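CAMP factor (Mobiluncus curtisii, PDB 6JLC) is a CAMP-factor toxin that probably forms pores in host cell membranes and contributes to haemolysis. Local coordinates at residues 153-158 / 194-199. Numbering follows the deposited sequence.
Sequences YVKDLL and RVWFKA
Near the start of helix 152-173 the backbone passes the C-terminal end of helix 179-197, Lys-155 and Trp-196 standing closest with their CA atoms 6.2 Å apart. Lys-155 carries the polar part of the contact: CG lies anti to the carbonyl carbon, and bends at chi2 (-67°) and chi4 (74°) bring the ammonium to the helix end. Lys-155 NZ donates hydrogen bonds to Trp-196 O (2.8 Å) and Lys-198 O (2.9 Å), standing above both carbonyl planes. Lys-198 is the first residue to leave helical torsions; the ammonium thus lies at the C-terminal end of the helix, where the dipole would probably favour a positive charge. The Trp-196 indole, its CG anti to the backbone N, crosses the lysine chain obliquely, CD1 lying 3.9 Å from Lys-155 CD, and presents an edge to Lys-155 O. Trp-196 NE1 donates to a water (2.8 Å) that in turn donates to Asp-156 OD1, linking the helices a second time. One turn on along helix 152-173, Leu-158 CD2 packs against Trp-196 CB (3.7 Å) and Val-195 CG1 (3.9 Å). Helix 203-222 completes the three-helix packing of this C-terminal part of the CAMP factor: Cys-206 touches Lys-155 and Ile-210 touches Leu-158.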
# COMPACT_ATOMS: atom_id res chain seq x y z
N TYR A 153 7.97 4.04 -5.56
CA TYR A 153 6.55 4.13 -5.89
C TYR A 153 6.33 4.12 -7.40
O TYR A 153 5.40 3.47 -7.89
CB TYR A 153 5.94 5.37 -5.23
CG TYR A 153 6.36 5.38 -3.78
CD1 TYR A 153 5.66 4.63 -2.84
CD2 TYR A 153 7.51 6.06 -3.37
CE1 TYR A 153 6.07 4.59 -1.52
CE2 TYR A 153 7.92 6.01 -2.05
CZ TYR A 153 7.20 5.28 -1.13
OH TYR A 153 7.61 5.25 0.19
N VAL A 154 7.19 4.81 -8.15
CA VAL A 154 7.11 4.77 -9.61
C VAL A 154 7.52 3.39 -10.12
O VAL A 154 6.89 2.83 -11.02
CB VAL A 154 7.99 5.89 -10.22
CG1 VAL A 154 8.09 5.73 -11.75
CG2 VAL A 154 7.41 7.25 -9.89
N LYS A 155 8.60 2.84 -9.56
CA LYS A 155 9.02 1.47 -9.90
C LYS A 155 7.92 0.46 -9.63
O LYS A 155 7.78 -0.53 -10.36
CB LYS A 155 10.28 1.10 -9.12
CG LYS A 155 11.58 1.62 -9.72
CD LYS A 155 11.87 0.95 -11.06
CE LYS A 155 13.19 1.41 -11.67
NZ LYS A 155 14.35 0.82 -10.94
N ASP A 156 7.12 0.67 -8.57
CA ASP A 156 6.02 -0.25 -8.30
C ASP A 156 4.94 -0.16 -9.36
O ASP A 156 4.31 -1.17 -9.68
CB ASP A 156 5.45 0.01 -6.90
CG ASP A 156 6.43 -0.39 -5.78
OD1 ASP A 156 7.29 -1.26 -6.02
OD2 ASP A 156 6.34 0.16 -4.66
N LEU A 157 4.70 1.03 -9.94
CA LEU A 157 3.76 1.14 -11.06
C LEU A 157 4.26 0.36 -12.27
O LEU A 157 3.47 -0.31 -12.96
CB LEU A 157 3.54 2.61 -11.41
CG LEU A 157 2.45 2.92 -12.44
CD1 LEU A 157 1.08 2.51 -11.91
CD2 LEU A 157 2.46 4.40 -12.83
N LEU A 158 5.55 0.37 -12.53
CA LEU A 158 6.14 -0.38 -13.62
C LEU A 158 6.01 -1.88 -13.33
O LEU A 158 5.67 -2.65 -14.17
CB LEU A 158 7.57 -0.01 -13.81
CG LEU A 158 8.38 -0.84 -14.77
CD1 LEU A 158 7.68 -0.99 -16.10
CD2 LEU A 158 9.77 -0.33 -14.94
N ARG A 194 14.14 -5.09 -17.36
CA ARG A 194 15.48 -4.52 -17.23
C ARG A 194 15.42 -3.10 -16.68
O ARG A 194 16.15 -2.74 -15.75
CB ARG A 194 16.21 -4.56 -18.57
CG ARG A 194 16.58 -5.97 -18.97
CD ARG A 194 17.63 -6.02 -20.08
NE ARG A 194 17.89 -7.41 -20.45
CZ ARG A 194 18.62 -8.26 -19.74
NH1 ARG A 194 19.20 -7.87 -18.60
NH2 ARG A 194 18.79 -9.50 -20.16
N VAL A 195 14.51 -2.28 -17.23
CA VAL A 195 14.26 -0.94 -16.70
C VAL A 195 13.95 -1.01 -15.22
O VAL A 195 14.51 -0.26 -14.41
CB VAL A 195 13.13 -0.26 -17.49
CG1 VAL A 195 12.84 1.12 -16.90
CG2 VAL A 195 13.48 -0.14 -18.95
N TRP A 196 13.06 -1.94 -14.83
CA TRP A 196 12.66 -2.05 -13.44
C TRP A 196 13.85 -2.38 -12.53
O TRP A 196 13.90 -1.92 -11.38
CB TRP A 196 11.58 -3.12 -13.30
CG TRP A 196 11.10 -3.31 -11.90
CD1 TRP A 196 10.18 -2.55 -11.23
CD2 TRP A 196 11.51 -4.33 -10.99
NE1 TRP A 196 9.99 -3.05 -9.96
CE2 TRP A 196 10.80 -4.14 -9.79
CE3 TRP A 196 12.41 -5.40 -11.08
CZ2 TRP A 196 10.97 -4.97 -8.69
CZ3 TRP A 196 12.57 -6.21 -9.99
CH2 TRP A 196 11.85 -6.00 -8.81
N PHE A 197 14.79 -3.18 -13.02
CA PHE A 197 15.94 -3.55 -12.20
C PHE A 197 17.02 -2.48 -12.18
O PHE A 197 17.85 -2.48 -11.27
CB PHE A 197 16.53 -4.87 -12.70
CG PHE A 197 16.05 -6.08 -11.94
CD1 PHE A 197 16.63 -6.44 -10.73
CD2 PHE A 197 15.00 -6.86 -12.43
CE1 PHE A 197 16.19 -7.56 -10.04
CE2 PHE A 197 14.57 -7.98 -11.75
CZ PHE A 197 15.15 -8.33 -10.54
N LYS A 198 17.03 -1.57 -13.16
CA LYS A 198 18.08 -0.55 -13.25
C LYS A 198 17.90 0.47 -12.14
O LYS A 198 16.93 1.24 -12.15
CB LYS A 198 18.05 0.12 -14.62
CG LYS A 198 18.85 1.41 -14.67
CD LYS A 198 19.51 1.65 -16.00
CE LYS A 198 18.56 2.31 -16.98
NZ LYS A 198 19.31 3.01 -18.06
N ALA A 199 18.83 0.48 -11.18
CA ALA A 199 18.65 1.29 -9.97
C ALA A 199 18.59 2.78 -10.28
O ALA A 199 17.99 3.54 -9.52
CB ALA A 199 19.78 1.01 -8.98
O HOH W 1 15.16 3.94 -10.42
O HOH W 2 9.33 -2.12 -7.35